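PDB 4UB9: molinate hydrolase from Gulosibacter molinativorax, which hydrolyses the thiocarbamate herbicide molinate, probably as a zinc-dependent enzyme of the amidohydrolase family. Local coordinates for residues Lys87-Leu93 with Val447-Asp453; Phe169-Ile175 with Val236-Ala242; Gly276-Leu280 with Lys428-Lys432. All blocks are in the same frame, centred on the assembly; numbering follows the deposited sequence.

Interaction 1 (Lys87-Leu93 with Val447-Asp453); sequences KWILPGL and VVVLDQD
Residues 88-91 and 447-450 run as extended, antiparallel neighbours, their axes 4.7 Å apart at closest and 150° between directions. Trp88 and Leu450 form a hydrogen-bonded pair (Trp88 N to Leu450 O 2.9 Å, Leu450 N to Trp88 O 2.9 Å), and so do Leu90 and Val448 (Leu90 N to Val448 O 2.9 Å, Val448 N to Leu90 O 3.0 Å). Between them lies the non-hydrogen-bonded pair Ile89-Val449; Ile89 spends its backbone bonds on Thr42 and Ile44 across the strand's other edge. Trp88, Leu90, Val448 and Leu450 share one face, Ile89 and Val449 the other; Leu90 CD1 is 4.0 Å from Leu450 CD1. Where the strands end, Lys87 NZ makes a salt bridge to Asp451 OD1 (2.7 Å, the latter atom less surely placed) and is also hydrogen-bonded to Ser465 OG. Asp453 CB lies over the six-membered ring of Trp88 (chi1 m), 3.8 Å from its centroid, a CH-pi contact; Asp453 OD1 accepts a hydrogen bond from Leu455 N. Such pairing of N- and C-terminal strands is typical of the small beta domain beside the TIM barrel of amidohydrolases.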
loop_
_atom_site.group_PDB
_atom_site.type_symbol
_atom_site.label_atom_id
_atom_site.label_comp_id
_atom_site.label_asym_id
_atom_site.label_seq_id
_atom_site.Cartn_x
_atom_site.Cartn_y
_atom_site.Cartn_z
ATOM N N LYS A 87 -3.790 -16.154 54.875
ATOM C CA LYS A 87 -3.695 -16.183 53.437
ATOM C C LYS A 87 -4.829 -16.959 52.786
ATOM O O LYS A 87 -5.588 -17.653 53.428
ATOM C CB LYS A 87 -2.342 -16.729 53.009
ATOM C CG LYS A 87 -1.217 -15.757 53.289
ATOM C CD LYS A 87 0.146 -16.307 52.934
ATOM C CE LYS A 87 1.233 -15.369 53.418
ATOM N NZ LYS A 87 2.276 -15.132 52.400
ATOM N N TRP A 88 -4.970 -16.771 51.496
ATOM C CA TRP A 88 -6.014 -17.415 50.738
ATOM C C TRP A 88 -5.454 -18.485 49.816
ATOM O O TRP A 88 -4.466 -18.306 49.158
ATOM C CB TRP A 88 -6.830 -16.386 49.988
ATOM C CG TRP A 88 -7.729 -15.613 50.884
ATOM C CD1 TRP A 88 -9.078 -15.780 51.033
ATOM C CD2 TRP A 88 -7.359 -14.543 51.754
ATOM N NE1 TRP A 88 -9.571 -14.874 51.950
ATOM C CE2 TRP A 88 -8.537 -14.098 52.397
ATOM C CE3 TRP A 88 -6.152 -13.908 52.042
ATOM C CZ2 TRP A 88 -8.537 -13.062 53.327
ATOM C CZ3 TRP A 88 -6.148 -12.870 52.964
ATOM C CH2 TRP A 88 -7.341 -12.459 53.600
ATOM N N ILE A 89 -6.128 -19.616 49.826
ATOM C CA ILE A 89 -5.758 -20.769 49.035
ATOM C C ILE A 89 -6.774 -20.985 47.901
ATOM O O ILE A 89 -7.954 -21.255 48.154
ATOM C CB ILE A 89 -5.724 -22.050 49.867
ATOM C CG1 ILE A 89 -4.739 -21.896 51.024
ATOM C CG2 ILE A 89 -5.311 -23.224 48.983
ATOM C CD1 ILE A 89 -4.834 -23.001 52.068
ATOM N N LEU A 90 -6.284 -20.892 46.665
ATOM C CA LEU A 90 -7.101 -21.077 45.445
ATOM C C LEU A 90 -6.595 -22.241 44.614
ATOM O O LEU A 90 -5.441 -22.688 44.804
ATOM C CB LEU A 90 -7.104 -19.837 44.594
ATOM C CG LEU A 90 -8.039 -18.703 45.013
ATOM C CD1 LEU A 90 -7.601 -18.059 46.338
ATOM C CD2 LEU A 90 -8.102 -17.644 43.929
ATOM N N PRO A 91 -7.433 -22.745 43.671
ATOM C CA PRO A 91 -6.926 -23.780 42.799
ATOM C C PRO A 91 -5.939 -23.158 41.867
ATOM O O PRO A 91 -5.950 -21.957 41.669
ATOM C CB PRO A 91 -8.163 -24.249 42.028
ATOM C CG PRO A 91 -9.332 -23.581 42.666
ATOM C CD PRO A 91 -8.805 -22.377 43.332
ATOM N N GLY A 92 -5.110 -23.987 41.268
ATOM C CA GLY A 92 -4.285 -23.524 40.147
ATOM C C GLY A 92 -5.158 -22.783 39.116
ATOM O O GLY A 92 -6.245 -23.261 38.734
ATOM N N LEU A 93 -4.726 -21.596 38.719
ATOM C CA LEU A 93 -5.502 -20.805 37.787
ATOM C C LEU A 93 -5.458 -21.429 36.389
ATOM O O LEU A 93 -4.507 -22.143 36.021
ATOM C CB LEU A 93 -5.068 -19.343 37.765
ATOM C CG LEU A 93 -5.117 -18.661 39.143
ATOM C CD1 LEU A 93 -4.647 -17.221 39.066
ATOM C CD2 LEU A 93 -6.487 -18.705 39.758
ATOM N N VAL A 447 -2.169 -25.550 43.003
ATOM C CA VAL A 447 -2.679 -24.602 44.002
ATOM C C VAL A 447 -1.902 -23.331 43.933
ATOM O O VAL A 447 -0.700 -23.336 43.667
ATOM C CB VAL A 447 -2.480 -25.160 45.420
ATOM C CG1 VAL A 447 -2.907 -24.179 46.471
ATOM C CG2 VAL A 447 -3.245 -26.460 45.586
ATOM N N VAL A 448 -2.601 -22.226 44.133
ATOM C CA VAL A 448 -1.937 -20.975 44.365
ATOM C C VAL A 448 -2.350 -20.377 45.707
ATOM O O VAL A 448 -3.460 -20.630 46.196
ATOM C CB VAL A 448 -2.169 -19.949 43.262
ATOM C CG1 VAL A 448 -1.768 -20.557 41.950
ATOM C CG2 VAL A 448 -3.592 -19.453 43.220
ATOM N N VAL A 449 -1.463 -19.557 46.267
ATOM C CA VAL A 449 -1.691 -18.922 47.548
ATOM C C VAL A 449 -1.532 -17.437 47.382
ATOM O O VAL A 449 -0.494 -16.979 46.900
ATOM C CB VAL A 449 -0.687 -19.430 48.602
ATOM C CG1 VAL A 449 -0.925 -18.746 49.939
ATOM C CG2 VAL A 449 -0.788 -20.944 48.766
ATOM N N LEU A 450 -2.556 -16.689 47.790
ATOM C CA LEU A 450 -2.549 -15.234 47.755
ATOM C C LEU A 450 -2.458 -14.624 49.147
ATOM O O LEU A 450 -2.955 -15.177 50.115
ATOM C CB LEU A 450 -3.824 -14.715 47.133
ATOM C CG LEU A 450 -4.276 -15.324 45.817
ATOM C CD1 LEU A 450 -5.611 -14.726 45.423
ATOM C CD2 LEU A 450 -3.256 -15.045 44.741
ATOM N N ASP A 451 -1.877 -13.433 49.215
ATOM C CA ASP A 451 -1.705 -12.707 50.488
ATOM C C ASP A 451 -2.874 -11.860 50.876
ATOM O O ASP A 451 -2.996 -11.467 52.011
ATOM C CB ASP A 451 -0.526 -11.750 50.397
ATOM C CG ASP A 451 0.776 -12.459 50.432
ATOM O OD1 ASP A 451 0.781 -13.652 50.777
ATOM O OD2 ASP A 451 1.794 -11.846 50.062
ATOM N N GLN A 452 -3.694 -11.510 49.907
ATOM C CA GLN A 452 -4.866 -10.730 50.194
ATOM C C GLN A 452 -6.097 -11.324 49.586
ATOM O O GLN A 452 -6.015 -12.254 48.790
ATOM C CB GLN A 452 -4.667 -9.312 49.761
ATOM C CG GLN A 452 -3.680 -8.626 50.676
ATOM C CD GLN A 452 -3.315 -7.274 50.139
ATOM O OE1 GLN A 452 -4.131 -6.352 50.118
ATOM N NE2 GLN A 452 -2.073 -7.129 49.730
ATOM N N ASP A 453 -7.247 -10.791 50.001
ATOM C CA ASP A 453 -8.545 -11.386 49.752
ATOM C C ASP A 453 -9.106 -10.996 48.383
ATOM O O ASP A 453 -9.556 -9.860 48.168
ATOM C CB ASP A 453 -9.535 -10.969 50.838
ATOM C CG ASP A 453 -10.883 -11.699 50.735
ATOM O OD1 ASP A 453 -11.006 -12.713 50.010
ATOM O OD2 ASP A 453 -11.820 -11.268 51.414
#

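Interaction 2 (Phe169-Ile175 with Val236-Ala242); sequences FFAGTLI and VDFCKIA
Phe238, with chi1 in the p well, lays its ring face against the backbone of Phe170-Ala171, and its CE1 comes 3.3 Å from Ala171 CB. Just before it, Asp237 (chi1 m) points its carboxylate at the same backbone: Phe170 N donates to Asp237 OD2 (3.0 Å), an oxygen that also forms a salt bridge with Arg155. Phe170 O in turn receives Asp237 N (2.9 Å) and, weakly, Phe238 N (3.4 Å). Extended geometry then lapses. Ala171 takes phi/psi -89/-25 and Gly172 80/-119, so the chain loops away from Cys239-Lys240, and water 1 fills the gap, donating to Ala171 O (2.9 Å) and Thr173 O (2.8 Å) while accepting from Lys240 N (2.8 Å). Beyond this loop the segments pair in parallel, Ile175 opposite Ile241: Ile175 N bonds Lys240 O and Ala242 N bonds Ile175 O, both at 3.0 Å. Ile175 CG1 packs 3.7 Å from both Ile241 CD1 and Cys239 SG, whereas Leu174 CD2 meets Ala242 CB at 3.5 Å. This short parallel pairing belongs to the TIM barrel, and it leads to the metal site: the side chain of Lys240 lies about 4 Å from the zinc, that of Leu174 about 4 Å from the zinc ligand His282. Helix 148-159 packs on Phe170, helix 221-232 on Val236, Cys239 and Ile175, and strand 279-282 runs along the far edge of strand 239-242.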
loop_
_atom_site.group_PDB
_atom_site.type_symbol
_atom_site.label_atom_id
_atom_site.label_comp_id
_atom_site.label_asym_id
_atom_site.label_seq_id
_atom_site.Cartn_x
_atom_site.Cartn_y
_atom_site.Cartn_z
ATOM N N PHE A 169 -2.897 -27.843 26.836
ATOM C CA PHE A 169 -3.777 -28.554 25.912
ATOM C C PHE A 169 -4.043 -27.669 24.706
ATOM O O PHE A 169 -4.222 -26.474 24.847
ATOM C CB PHE A 169 -5.083 -28.936 26.594
ATOM C CG PHE A 169 -4.876 -29.806 27.776
ATOM C CD1 PHE A 169 -4.452 -31.123 27.632
ATOM C CD2 PHE A 169 -5.078 -29.288 29.071
ATOM C CE1 PHE A 169 -4.223 -31.945 28.748
ATOM C CE2 PHE A 169 -4.841 -30.087 30.178
ATOM C CZ PHE A 169 -4.423 -31.422 30.022
ATOM N N PHE A 170 -4.098 -28.279 23.521
ATOM C CA PHE A 170 -4.192 -27.486 22.310
ATOM C C PHE A 170 -5.183 -27.957 21.236
ATOM O O PHE A 170 -5.560 -29.112 21.176
ATOM C CB PHE A 170 -2.811 -27.308 21.734
ATOM C CG PHE A 170 -2.175 -28.571 21.310
ATOM C CD1 PHE A 170 -2.582 -29.204 20.148
ATOM C CD2 PHE A 170 -1.137 -29.105 22.026
ATOM C CE1 PHE A 170 -1.963 -30.381 19.742
ATOM C CE2 PHE A 170 -0.511 -30.271 21.629
ATOM C CZ PHE A 170 -0.910 -30.916 20.485
ATOM N N ALA A 171 -5.601 -27.005 20.416
ATOM C CA ALA A 171 -6.398 -27.258 19.208
ATOM C C ALA A 171 -5.565 -27.518 17.987
ATOM O O ALA A 171 -6.050 -28.075 17.005
ATOM C CB ALA A 171 -7.276 -26.058 18.891
ATOM N N GLY A 172 -4.354 -27.002 18.003
ATOM C CA GLY A 172 -3.531 -26.862 16.786
ATOM C C GLY A 172 -3.993 -25.623 16.043
ATOM O O GLY A 172 -4.018 -24.517 16.589
ATOM N N THR A 173 -4.459 -25.813 14.822
ATOM C CA THR A 173 -4.935 -24.665 14.024
ATOM C C THR A 173 -6.438 -24.457 14.146
ATOM O O THR A 173 -7.144 -25.193 14.803
ATOM C CB THR A 173 -4.554 -24.791 12.554
ATOM O OG1 THR A 173 -4.772 -23.546 11.890
ATOM C CG2 THR A 173 -5.358 -25.883 11.864
ATOM N N LEU A 174 -6.886 -23.384 13.553
ATOM C CA LEU A 174 -8.293 -23.064 13.433
ATOM C C LEU A 174 -8.741 -23.573 12.071
ATOM O O LEU A 174 -8.246 -23.120 11.017
ATOM C CB LEU A 174 -8.499 -21.570 13.374
ATOM C CG LEU A 174 -9.503 -20.910 14.269
ATOM C CD1 LEU A 174 -8.689 -20.005 15.188
ATOM C CD2 LEU A 174 -10.422 -20.051 13.463
ATOM N N ILE A 175 -9.668 -24.501 12.098
ATOM C CA ILE A 175 -10.046 -25.159 10.887
ATOM C C ILE A 175 -10.704 -24.132 9.973
ATOM O O ILE A 175 -11.752 -23.581 10.297
ATOM C CB ILE A 175 -11.012 -26.318 11.139
ATOM C CG1 ILE A 175 -10.439 -27.334 12.132
ATOM C CG2 ILE A 175 -11.379 -26.991 9.827
ATOM C CD1 ILE A 175 -9.106 -27.905 11.750
ATOM N N VAL A 236 -4.728 -33.740 18.588
ATOM C CA VAL A 236 -5.175 -32.548 19.281
ATOM C C VAL A 236 -6.008 -32.880 20.504
ATOM O O VAL A 236 -6.651 -33.930 20.560
ATOM C CB VAL A 236 -5.961 -31.637 18.350
ATOM C CG1 VAL A 236 -5.104 -31.298 17.131
ATOM C CG2 VAL A 236 -7.263 -32.271 17.923
ATOM N N ASP A 237 -6.041 -31.960 21.461
ATOM C CA ASP A 237 -6.876 -32.118 22.644
ATOM C C ASP A 237 -8.313 -31.601 22.456
ATOM O O ASP A 237 -9.235 -31.978 23.161
ATOM C CB ASP A 237 -6.242 -31.406 23.806
ATOM C CG ASP A 237 -4.873 -31.934 24.113
ATOM O OD1 ASP A 237 -4.785 -33.085 24.615
ATOM O OD2 ASP A 237 -3.875 -31.210 23.858
ATOM N N PHE A 238 -8.493 -30.748 21.485
ATOM C CA PHE A 238 -9.819 -30.243 21.126
ATOM C C PHE A 238 -9.728 -29.652 19.738
ATOM O O PHE A 238 -8.646 -29.649 19.142
ATOM C CB PHE A 238 -10.344 -29.235 22.136
ATOM C CG PHE A 238 -9.368 -28.170 22.493
ATOM C CD1 PHE A 238 -9.257 -27.068 21.708
ATOM C CD2 PHE A 238 -8.578 -28.254 23.637
ATOM C CE1 PHE A 238 -8.399 -26.028 22.041
ATOM C CE2 PHE A 238 -7.705 -27.237 23.968
ATOM C CZ PHE A 238 -7.613 -26.123 23.169
ATOM N N CYS A 239 -10.865 -29.210 19.182
ATOM C CA CYS A 239 -10.856 -28.723 17.804
ATOM C C CYS A 239 -11.629 -27.470 17.702
ATOM O O CYS A 239 -12.780 -27.398 18.163
ATOM C CB CYS A 239 -11.459 -29.770 16.873
ATOM S SG CYS A 239 -11.467 -29.255 15.151
ATOM N N LYS A 240 -11.041 -26.484 17.046
ATOM C CA LYS A 240 -11.704 -25.173 16.944
ATOM C C LYS A 240 -11.990 -24.899 15.481
ATOM O O LYS A 240 -11.094 -24.993 14.642
ATOM C CB LYS A 240 -10.854 -24.038 17.535
ATOM C CG LYS A 240 -11.557 -22.688 17.486
ATOM C CD LYS A 240 -11.009 -21.652 18.452
ATOM C CE LYS A 240 -10.071 -20.644 17.836
ATOM N NZ LYS A 240 -10.174 -19.279 18.448
ATOM N N ILE A 241 -13.232 -24.552 15.200
ATOM C CA ILE A 241 -13.680 -24.383 13.844
ATOM C C ILE A 241 -13.931 -22.906 13.594
ATOM O O ILE A 241 -14.642 -22.259 14.336
ATOM C CB ILE A 241 -15.047 -25.063 13.554
ATOM C CG1 ILE A 241 -15.097 -26.540 13.900
ATOM C CG2 ILE A 241 -15.436 -24.872 12.085
ATOM C CD1 ILE A 241 -14.008 -27.317 13.261
ATOM N N ALA A 242 -13.447 -22.423 12.466
ATOM C CA ALA A 242 -13.779 -21.071 12.012
ATOM C C ALA A 242 -15.161 -21.010 11.408
ATOM O O ALA A 242 -15.304 -21.120 10.214
ATOM C CB ALA A 242 -12.784 -20.589 10.977
HETATM O O HOH W 1 -8.642 -27.313 15.863
#

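Interaction 3 (Gly276-Leu280 with Lys428-Lys432); sequences GVPLL and KAYRK
Both segments leave a helix through a Schellman motif: Gly276 (phi/psi 72/29) ends helix 262-275, and Arg431 (62/43) ends helix 424-429, with Arg431 N bonded to Lys428 O at 2.9 Å. After Gly276 the chain extends through Val277 and Pro278 into strand 279-282, a helix-to-strand passage of the TIM barrel. The backbones come closest at Pro278 and Tyr430, CA to CA 6.1 Å. Pro278, directed toward the other segment, wedges against the helix terminus, its CG 3.6 Å from Tyr430 O, while its CD sits over one face of the Arg431 guanidinium, 3.9 Å from Arg431 NH2. The charge itself is answered by Asp298, which forms a salt bridge with Arg431 NH1 and also accepts Leu279 N. Tyr430 (chi1 m) sends its ring inward beside Leu280, stacking on Phe142 and meeting Phe238, and its hydroxyl bonds Gly96 O. Leu280 (chi1 m, chi2 p) touches this ring, with its CD1 3.8 Å from Tyr430 CE1 and its CD2 3.4 Å from Tyr430 OH.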
loop_
_atom_site.group_PDB
_atom_site.type_symbol
_atom_site.label_atom_id
_atom_site.label_comp_id
_atom_site.label_asym_id
_atom_site.label_seq_id
_atom_site.Cartn_x
_atom_site.Cartn_y
_atom_site.Cartn_z
ATOM N N GLY A 276 -14.332 -37.635 19.668
ATOM C CA GLY A 276 -14.575 -37.523 21.108
ATOM C C GLY A 276 -13.795 -36.422 21.847
ATOM O O GLY A 276 -13.464 -36.586 22.997
ATOM N N VAL A 277 -13.454 -35.344 21.160
ATOM C CA VAL A 277 -12.750 -34.217 21.777
ATOM C C VAL A 277 -13.670 -33.027 21.763
ATOM O O VAL A 277 -14.588 -32.971 20.966
ATOM C CB VAL A 277 -11.433 -33.844 21.055
ATOM C CG1 VAL A 277 -10.491 -35.040 21.008
ATOM C CG2 VAL A 277 -11.683 -33.306 19.648
ATOM N N PRO A 278 -13.439 -32.067 22.644
ATOM C CA PRO A 278 -14.378 -30.953 22.695
ATOM C C PRO A 278 -14.322 -30.106 21.445
ATOM O O PRO A 278 -13.296 -30.038 20.751
ATOM C CB PRO A 278 -13.875 -30.124 23.857
ATOM C CG PRO A 278 -13.180 -31.097 24.714
ATOM C CD PRO A 278 -12.511 -32.052 23.782
ATOM N N LEU A 279 -15.449 -29.496 21.178
ATOM C CA LEU A 279 -15.650 -28.690 19.985
ATOM C C LEU A 279 -15.709 -27.224 20.352
ATOM O O LEU A 279 -16.572 -26.818 21.155
ATOM C CB LEU A 279 -16.977 -29.048 19.318
ATOM C CG LEU A 279 -17.460 -28.060 18.254
ATOM C CD1 LEU A 279 -16.591 -28.169 17.008
ATOM C CD2 LEU A 279 -18.913 -28.328 17.899
ATOM N N LEU A 280 -14.811 -26.446 19.743
ATOM C CA LEU A 280 -14.777 -24.997 19.907
ATOM C C LEU A 280 -15.155 -24.293 18.644
ATOM O O LEU A 280 -14.955 -24.807 17.568
ATOM C CB LEU A 280 -13.387 -24.507 20.306
ATOM C CG LEU A 280 -13.057 -24.467 21.810
ATOM C CD1 LEU A 280 -13.147 -25.853 22.419
ATOM C CD2 LEU A 280 -11.655 -23.980 21.968
ATOM N N LYS A 428 -14.390 -27.334 33.062
ATOM C CA LYS A 428 -15.640 -28.012 32.722
ATOM C C LYS A 428 -15.906 -27.983 31.219
ATOM O O LYS A 428 -16.157 -29.007 30.611
ATOM C CB LYS A 428 -16.831 -27.382 33.444
ATOM C CG LYS A 428 -16.839 -27.566 34.958
ATOM C CD LYS A 428 -18.264 -27.696 35.473
ATOM C CE LYS A 428 -18.338 -27.831 36.979
ATOM N NZ LYS A 428 -18.296 -26.470 37.524
ATOM N N ALA A 429 -15.793 -26.801 30.635
ATOM C CA ALA A 429 -15.989 -26.634 29.213
ATOM C C ALA A 429 -15.140 -27.595 28.392
ATOM O O ALA A 429 -15.603 -28.168 27.389
ATOM C CB ALA A 429 -15.696 -25.216 28.773
ATOM N N TYR A 430 -13.905 -27.755 28.824
ATOM C CA TYR A 430 -12.928 -28.587 28.120
ATOM C C TYR A 430 -12.946 -30.054 28.595
ATOM O O TYR A 430 -12.142 -30.891 28.166
ATOM C CB TYR A 430 -11.541 -27.989 28.249
ATOM C CG TYR A 430 -11.222 -26.763 27.383
ATOM C CD1 TYR A 430 -10.899 -26.903 26.040
ATOM C CD2 TYR A 430 -11.176 -25.484 27.920
ATOM C CE1 TYR A 430 -10.597 -25.806 25.252
ATOM C CE2 TYR A 430 -10.880 -24.372 27.131
ATOM C CZ TYR A 430 -10.569 -24.534 25.804
ATOM O OH TYR A 430 -10.242 -23.461 25.032
ATOM N N ARG A 431 -13.873 -30.345 29.501
ATOM C CA ARG A 431 -14.090 -31.736 30.024
ATOM C C ARG A 431 -12.846 -32.262 30.738
ATOM O O ARG A 431 -12.419 -33.376 30.535
ATOM C CB ARG A 431 -14.614 -32.663 28.906
ATOM C CG ARG A 431 -15.897 -32.079 28.281
ATOM C CD ARG A 431 -16.825 -33.068 27.590
ATOM N NE ARG A 431 -16.147 -33.760 26.489
ATOM C CZ ARG A 431 -16.385 -33.618 25.174
ATOM N NH1 ARG A 431 -17.331 -32.799 24.702
ATOM N NH2 ARG A 431 -15.641 -34.314 24.318
ATOM N N LYS A 432 -12.255 -31.383 31.544
ATOM C CA LYS A 432 -11.083 -31.704 32.338
ATOM C C LYS A 432 -11.355 -31.501 33.809
ATOM O O LYS A 432 -10.438 -31.598 34.615
ATOM C CB LYS A 432 -9.908 -30.817 31.995
ATOM C CG LYS A 432 -9.405 -30.928 30.567
ATOM C CD LYS A 432 -8.668 -32.217 30.369
ATOM C CE LYS A 432 -8.200 -32.273 28.947
ATOM N NZ LYS A 432 -7.449 -33.531 28.764
#

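How the interactions relate
Interactions 2 and 3 adjoin at the barrel, their centres about 11 Å apart, because strands 239-242 and 279-282 are neighbours: Cys239 O lies 2.7 Å from Leu280 N and Ile241 N 2.9 Å from Leu280 O, both probable hydrogen bonds. Phe238 serves both, meeting Tyr430 and packing on Pro278. Interaction 1 stands apart, its centre about 31 Å from that of interaction 2 and away from the zinc, yet strand 88-95 is linked through 138-143 to 167-170. Interactions 1 and 2 are buried and rest on backbone bonding, regular in the first, interrupted by a loop and a bridging water in the second. Interaction 3, partly exposed, depends on side-chain packing between loops leaving helices.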